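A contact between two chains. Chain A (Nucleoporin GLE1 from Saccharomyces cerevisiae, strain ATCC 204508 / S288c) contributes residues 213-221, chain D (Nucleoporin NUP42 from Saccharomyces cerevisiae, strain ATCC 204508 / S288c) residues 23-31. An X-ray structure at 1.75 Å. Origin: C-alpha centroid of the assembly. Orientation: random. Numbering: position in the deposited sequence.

Chain A (213-221) ARICNTPLN
Chain D, residues 23-31: FELGLVPDI

The GLE1 stretch enters in a helix that begins earlier in the chain and includes Ala A213 to Cys A216, and farther on it reaches a 3-10 segment at Leu A220 and Asn A221. The NUP42 stretch has no regular helix or strand; a type II beta turn from Glu D24 to Leu D27, closed by Leu D27 N to Glu D24 O at 3.0 Å, leads into an extended Val D28 and Pro D29 (phi/psi -72/132° and -58/130°). The chains run in opposite senses: CA atoms of Ala A213 and Val D28 lie 5.4 Å apart, those of Cys A216 and Leu D25 5.1 Å, and those of Asn A217 and Gly D26 3.7 Å. Together the stretches bury 489 Å².

Ala A213 points its CB toward chain D, and this single methyl carbon packs against both a side chain and a backbone carbonyl, with Ala A213 CB 3.6 Å from Val D28 CG1 and 3.6 Å from Pro D29 O. Arg A214 starts sideways, but an extended m, t, t side chain with chi4 at 175° carries its guanidinium to Asp D30. There a two-pronged salt bridge forms, Arg A214 NE to Asp D30 OD1 at 2.9 Å and Arg A214 NH2 to Asp D30 OD2 at 3.0 Å, both nearly linear. Asp D30, with chi1 t and chi2 85°, presents its two oxygens to these two donors. Ile A215 makes no contact here.

Cys A216 (m) packs its CB 3.9 Å from Leu D25 CD2 and 3.7 Å from Val D28 CG2, the latter residue adopting chi1 t. Cys A216 O accepts a hydrogen bond from Gly D26 N at 3.0 Å and also meets Leu D25 CA at 3.4 Å in a CA-H...O contact. Gly D26 sits at phi/psi 87/-8°, where a CB would jam against the preceding carbonyl O, so the turn itself calls for glycine.

Asn A217, at phi/psi -99/1°, buries the largest area of the chain A residues, 76 Å². With chi1 m and chi2 -20°, its amide reads the backbone of Val D28 in both directions: Asn A217 OD1 accepts from Val D28 N at 3.0 Å, and Asn A217 ND2 donates to Val D28 O at 2.9 Å. Asparagine suits this place because one planar group supplies both acceptor and donor.

Thr A218 turns away; Thr A218 OG1 donates to Arg A214 O at 2.6 Å, tying the loop to the helix. Beyond Pro A219, Leu A220 (m, t) adds a looser apolar contact, Leu A220 CD2 to CD1 of Leu D25 (m, t) at 4.3 Å, while Asn A221 stays out of reach.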

# COMPACT_ATOMS: atom_id res chain seq x y z
N ALA A 213 -6.28 1.74 11.80
CA ALA A 213 -6.17 1.62 13.25
C ALA A 213 -4.85 2.17 13.75
O ALA A 213 -4.82 2.86 14.77
CB ALA A 213 -6.32 0.15 13.67
N ARG A 214 -3.76 1.84 13.08
CA ARG A 214 -2.44 2.22 13.57
C ARG A 214 -2.22 3.72 13.47
O ARG A 214 -1.58 4.32 14.34
CB ARG A 214 -1.36 1.47 12.80
CG ARG A 214 -1.35 -0.01 13.19
CD ARG A 214 -0.52 -0.86 12.26
NE ARG A 214 -0.65 -2.26 12.66
CZ ARG A 214 -0.14 -3.29 12.02
NH1 ARG A 214 0.60 -3.13 10.93
NH2 ARG A 214 -0.39 -4.52 12.46
N ILE A 215 -2.70 4.34 12.39
CA ILE A 215 -2.62 5.79 12.28
C ILE A 215 -3.47 6.44 13.36
O ILE A 215 -3.04 7.39 14.01
CB ILE A 215 -3.01 6.25 10.86
CG1 ILE A 215 -1.95 5.78 9.85
CG2 ILE A 215 -3.14 7.76 10.82
CD1 ILE A 215 -2.29 6.08 8.39
N CYS A 216 -4.67 5.91 13.61
CA CYS A 216 -5.49 6.45 14.68
C CYS A 216 -4.87 6.24 16.05
O CYS A 216 -5.24 6.94 17.00
CB CYS A 216 -6.88 5.82 14.66
SG CYS A 216 -7.91 6.47 13.33
N ASN A 217 -3.94 5.30 16.19
CA ASN A 217 -3.30 5.05 17.47
C ASN A 217 -1.94 5.73 17.57
O ASN A 217 -1.27 5.61 18.60
CB ASN A 217 -3.15 3.55 17.71
CG ASN A 217 -4.49 2.86 17.93
OD1 ASN A 217 -5.49 3.51 18.26
ND2 ASN A 217 -4.51 1.54 17.76
N THR A 218 -1.53 6.46 16.54
CA THR A 218 -0.21 7.08 16.49
C THR A 218 -0.20 8.36 17.33
O THR A 218 -1.15 9.13 17.26
CB THR A 218 0.15 7.38 15.03
OG1 THR A 218 0.34 6.14 14.34
CG2 THR A 218 1.40 8.22 14.89
N PRO A 219 0.84 8.60 18.14
CA PRO A 219 0.92 9.86 18.88
C PRO A 219 0.70 11.05 17.95
O PRO A 219 1.32 11.15 16.89
CB PRO A 219 2.34 9.84 19.46
CG PRO A 219 2.68 8.41 19.55
CD PRO A 219 2.03 7.76 18.37
N LEU A 220 -0.20 11.94 18.35
CA LEU A 220 -0.66 12.97 17.43
C LEU A 220 0.47 13.92 17.05
O LEU A 220 0.44 14.49 15.96
CB LEU A 220 -1.83 13.75 18.03
CG LEU A 220 -3.11 12.93 18.20
CD1 LEU A 220 -4.22 13.79 18.77
CD2 LEU A 220 -3.55 12.27 16.88
N ASN A 221 1.47 14.07 17.91
CA ASN A 221 2.62 14.91 17.57
C ASN A 221 3.41 14.38 16.38
O ASN A 221 4.26 15.11 15.86
CB ASN A 221 3.54 15.02 18.79
CG ASN A 221 3.94 13.67 19.33
OD1 ASN A 221 3.10 12.94 19.88
ND2 ASN A 221 5.21 13.31 19.17
N PHE D 23 -15.07 4.35 18.30
CA PHE D 23 -13.69 4.13 18.71
C PHE D 23 -13.12 5.45 19.22
O PHE D 23 -13.71 6.52 19.09
CB PHE D 23 -12.85 3.62 17.53
CG PHE D 23 -13.23 2.25 17.02
CD1 PHE D 23 -13.35 1.17 17.88
CD2 PHE D 23 -13.41 2.05 15.65
CE1 PHE D 23 -13.67 -0.09 17.40
CE2 PHE D 23 -13.73 0.80 15.16
CZ PHE D 23 -13.87 -0.27 16.05
N GLU D 24 -11.92 5.35 19.80
CA GLU D 24 -11.17 6.51 20.26
C GLU D 24 -9.73 6.44 19.79
O GLU D 24 -9.14 5.36 19.70
CB GLU D 24 -11.22 6.62 21.78
CG GLU D 24 -12.61 6.98 22.30
CD GLU D 24 -12.66 7.02 23.78
OE1 GLU D 24 -12.61 5.94 24.39
OE2 GLU D 24 -12.73 8.14 24.34
N LEU D 25 -9.15 7.61 19.50
CA LEU D 25 -7.75 7.66 19.12
C LEU D 25 -6.89 7.04 20.21
O LEU D 25 -7.09 7.30 21.40
CB LEU D 25 -7.32 9.11 18.86
CG LEU D 25 -8.07 9.86 17.77
CD1 LEU D 25 -7.62 11.31 17.73
CD2 LEU D 25 -7.89 9.22 16.39
N GLY D 26 -5.92 6.22 19.80
CA GLY D 26 -5.04 5.53 20.72
C GLY D 26 -5.57 4.21 21.23
O GLY D 26 -4.82 3.47 21.89
N LEU D 27 -6.83 3.88 20.93
CA LEU D 27 -7.51 2.71 21.50
C LEU D 27 -8.23 1.90 20.43
O LEU D 27 -9.10 1.09 20.77
CB LEU D 27 -8.50 3.15 22.57
CG LEU D 27 -7.87 3.86 23.77
CD1 LEU D 27 -8.95 4.47 24.65
CD2 LEU D 27 -7.03 2.90 24.57
N VAL D 28 -7.92 2.09 19.16
CA VAL D 28 -8.54 1.26 18.13
C VAL D 28 -7.94 -0.14 18.20
O VAL D 28 -6.71 -0.28 18.23
CB VAL D 28 -8.32 1.87 16.74
CG1 VAL D 28 -9.09 1.07 15.73
CG2 VAL D 28 -8.75 3.33 16.70
N PRO D 29 -8.75 -1.21 18.20
CA PRO D 29 -8.16 -2.55 18.12
C PRO D 29 -7.31 -2.70 16.86
O PRO D 29 -7.74 -2.35 15.76
CB PRO D 29 -9.39 -3.47 18.09
CG PRO D 29 -10.46 -2.69 18.75
CD PRO D 29 -10.22 -1.28 18.28
N ASP D 30 -6.08 -3.19 17.05
CA ASP D 30 -5.16 -3.32 15.92
C ASP D 30 -5.65 -4.36 14.93
O ASP D 30 -5.48 -4.20 13.71
CB ASP D 30 -3.76 -3.69 16.43
CG ASP D 30 -2.68 -3.57 15.36
OD1 ASP D 30 -2.15 -2.45 15.17
OD2 ASP D 30 -2.32 -4.59 14.74
N ILE D 31 -6.26 -5.43 15.44
CA ILE D 31 -6.75 -6.56 14.65
C ILE D 31 -8.22 -6.34 14.31
O ILE D 31 -9.00 -5.98 15.20
CB ILE D 31 -6.55 -7.87 15.41
CG1 ILE D 31 -5.05 -8.09 15.64
CG2 ILE D 31 -7.16 -9.05 14.65
CD1 ILE D 31 -4.74 -9.22 16.58